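Local atomic coordinates of yfhH hypothetical protein (PDB entry 1SF9), a protein that is of unknown function but is a putative transcriptional regulator of Bacillus subtilis, built from three helices and a small antiparallel sheet. Residues T68-P77 with A118-E126. Numbering follows the deposited sequence.
Sequences TMAKAYLLNP and ALPISVLQE
Ser122 pushes into the last turns of helix 57-74, its CB seated among Thr68 O, Lys71 CB and Ala72. Its hydroxyl, turned between the backbone N and carbonyl carbon (chi1 48°), donates to the helix, Ser122 OG to Thr68 O measuring 2.7 Å. That oxygen also accepts the helical bond from Ala72 N, and the two donors reach it from opposite faces of its carbonyl plane, Ser122 OG being tilted 32° out of it. Ala72 CB lies 3.6 Å from Ser122 OG. With alanine at Ser122, Thr68 O is likely to lose its second donor, and a small gap would open beside the methyls of Thr68 and Ala72. Ile121 fills the neighbouring hollow: its extended ethyl arm passes the Ala72 methyl and carbonyl and ends with Ile121 CD1 3.9 Å from Leu75 CB, near the ring of Pro77. Leu75 answers with its own bump, Leu75 CD1 coming to 3.6 Å from Ser122 CA. At the other end, Thr68 CG2 meets Val123 CG1 at 3.6 Å, the two side chains crossing at about a right angle, while Thr68 OG1 bonds back to Glu64 O. In one of its conformers, Met69 brings SD to 3.7 Å from Pro120 CG, a contact that alternative conformers of either residue may change; the Met69 side chain also lies near a bound platinum ion. The 3-10 turn 121-123, joining the edge strands 115-120 and 124-126, thus docks the sheet on helix 57-74; behind that helix, Ala70 touches helices 17-30 and 34-53, which complete the helical layer.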
# COMPACT_ATOMS: atom_id res chain seq x y z
N THR A 68 -2.58 -4.42 -0.95
CA THR A 68 -2.49 -3.18 -0.19
C THR A 68 -2.36 -2.01 -1.14
O THR A 68 -2.96 -0.95 -0.94
CB THR A 68 -1.29 -3.23 0.76
OG1 THR A 68 -1.51 -4.23 1.75
CG2 THR A 68 -1.08 -1.87 1.45
N MET A 69 -1.59 -2.19 -2.21
CA MET A 69 -1.42 -1.10 -3.16
C MET A 69 -2.67 -0.84 -3.97
O MET A 69 -3.07 0.31 -4.15
CB MET A 69 -0.24 -1.38 -4.08
CG MET A 69 1.06 -1.22 -3.39
SD MET A 69 1.27 0.46 -2.70
CE MET A 69 0.93 1.46 -4.10
N ALA A 70 -3.29 -1.91 -4.46
CA ALA A 70 -4.51 -1.74 -5.25
C ALA A 70 -5.56 -1.01 -4.42
O ALA A 70 -6.29 -0.13 -4.93
CB ALA A 70 -5.05 -3.10 -5.73
N LYS A 71 -5.67 -1.38 -3.15
CA LYS A 71 -6.64 -0.74 -2.27
C LYS A 71 -6.36 0.75 -2.12
O LYS A 71 -7.29 1.54 -1.96
CB LYS A 71 -6.63 -1.39 -0.88
CG LYS A 71 -7.33 -2.74 -0.84
CD LYS A 71 -7.38 -3.33 0.58
CE LYS A 71 -8.11 -4.67 0.55
NZ LYS A 71 -8.15 -5.35 1.89
N ALA A 72 -5.10 1.14 -2.18
CA ALA A 72 -4.81 2.57 -2.03
C ALA A 72 -5.35 3.35 -3.24
O ALA A 72 -5.69 4.51 -3.11
CB ALA A 72 -3.30 2.79 -1.86
N TYR A 73 -5.44 2.70 -4.40
CA TYR A 73 -5.96 3.37 -5.59
C TYR A 73 -7.47 3.54 -5.58
O TYR A 73 -8.00 4.32 -6.37
CB TYR A 73 -5.51 2.64 -6.86
CG TYR A 73 -4.10 2.98 -7.25
CD1 TYR A 73 -3.01 2.26 -6.73
CD2 TYR A 73 -3.82 4.06 -8.11
CE1 TYR A 73 -1.70 2.61 -7.03
CE2 TYR A 73 -2.51 4.41 -8.42
CZ TYR A 73 -1.45 3.68 -7.87
OH TYR A 73 -0.17 4.06 -8.15
N LEU A 74 -8.16 2.81 -4.71
CA LEU A 74 -9.61 2.93 -4.58
C LEU A 74 -9.97 4.10 -3.68
O LEU A 74 -11.06 4.66 -3.75
CB LEU A 74 -10.20 1.68 -3.94
CG LEU A 74 -10.48 0.51 -4.88
CD1 LEU A 74 -10.95 -0.68 -4.04
CD2 LEU A 74 -11.57 0.91 -5.89
N LEU A 75 -9.04 4.47 -2.80
CA LEU A 75 -9.26 5.55 -1.86
C LEU A 75 -9.04 6.93 -2.49
O LEU A 75 -8.54 7.04 -3.61
CB LEU A 75 -8.36 5.35 -0.64
CG LEU A 75 -8.66 4.02 0.08
CD1 LEU A 75 -7.59 3.69 1.10
CD2 LEU A 75 -10.03 4.11 0.76
N ASN A 76 -9.44 7.98 -1.79
CA ASN A 76 -9.27 9.33 -2.31
C ASN A 76 -8.24 10.03 -1.44
O ASN A 76 -8.46 10.23 -0.25
CB ASN A 76 -10.59 10.10 -2.28
CG ASN A 76 -10.50 11.47 -2.96
OD1 ASN A 76 -9.40 11.98 -3.25
ND2 ASN A 76 -11.66 12.09 -3.20
N PRO A 77 -7.09 10.39 -2.02
CA PRO A 77 -6.06 11.07 -1.23
C PRO A 77 -6.58 12.27 -0.45
O PRO A 77 -6.09 12.56 0.62
CB PRO A 77 -5.02 11.47 -2.28
CG PRO A 77 -5.20 10.46 -3.37
CD PRO A 77 -6.70 10.28 -3.44
N ALA A 118 7.43 6.86 3.70
CA ALA A 118 6.17 6.81 2.97
C ALA A 118 5.37 5.54 3.17
O ALA A 118 5.95 4.46 3.11
CB ALA A 118 6.45 6.96 1.50
N LEU A 119 4.06 5.69 3.39
CA LEU A 119 3.15 4.54 3.52
C LEU A 119 1.95 4.72 2.60
O LEU A 119 1.48 5.84 2.37
CB LEU A 119 2.58 4.43 4.94
CG LEU A 119 3.55 4.07 6.06
CD1 LEU A 119 2.84 4.20 7.41
CD2 LEU A 119 4.04 2.64 5.85
N PRO A 120 1.43 3.61 2.04
CA PRO A 120 0.27 3.73 1.15
C PRO A 120 -0.92 4.20 2.00
O PRO A 120 -1.05 3.80 3.15
CB PRO A 120 0.05 2.31 0.66
CG PRO A 120 1.40 1.65 0.80
CD PRO A 120 1.90 2.21 2.12
N ILE A 121 -1.78 5.05 1.45
CA ILE A 121 -2.90 5.53 2.25
C ILE A 121 -3.85 4.43 2.73
O ILE A 121 -4.57 4.62 3.69
CB ILE A 121 -3.69 6.67 1.54
CG1 ILE A 121 -4.14 6.23 0.15
CG2 ILE A 121 -2.80 7.90 1.44
CD1 ILE A 121 -4.97 7.30 -0.58
N SER A 122 -3.81 3.27 2.08
CA SER A 122 -4.66 2.16 2.47
C SER A 122 -4.33 1.56 3.84
O SER A 122 -5.14 0.80 4.37
CB SER A 122 -4.60 1.05 1.42
OG SER A 122 -3.26 0.79 1.10
N VAL A 123 -3.16 1.87 4.41
CA VAL A 123 -2.82 1.31 5.71
C VAL A 123 -3.07 2.29 6.85
O VAL A 123 -2.82 1.98 8.00
CB VAL A 123 -1.33 0.79 5.80
CG1 VAL A 123 -1.01 -0.12 4.62
CG2 VAL A 123 -0.34 1.94 5.82
N LEU A 124 -3.58 3.48 6.53
CA LEU A 124 -3.86 4.47 7.56
C LEU A 124 -5.30 4.40 8.04
O LEU A 124 -6.24 4.58 7.27
CB LEU A 124 -3.56 5.88 7.04
CG LEU A 124 -2.11 6.08 6.61
CD1 LEU A 124 -1.96 7.54 6.18
CD2 LEU A 124 -1.12 5.76 7.75
N GLN A 125 -5.47 4.11 9.33
CA GLN A 125 -6.81 4.01 9.90
C GLN A 125 -7.06 5.19 10.82
O GLN A 125 -6.19 5.58 11.59
CB GLN A 125 -6.95 2.71 10.68
CG GLN A 125 -6.67 1.45 9.85
CD GLN A 125 -7.41 1.42 8.52
OE1 GLN A 125 -8.63 1.63 8.45
NE2 GLN A 125 -6.67 1.16 7.43
N GLU A 126 -8.24 5.78 10.75
CA GLU A 126 -8.52 6.90 11.63
C GLU A 126 -8.51 6.37 13.07
O GLU A 126 -8.94 5.25 13.34
CB GLU A 126 -9.87 7.55 11.28
CG GLU A 126 -9.71 8.62 10.21
CD GLU A 126 -11.00 9.31 9.81
OE1 GLU A 126 -10.91 10.35 9.12
OE2 GLU A 126 -12.10 8.81 10.15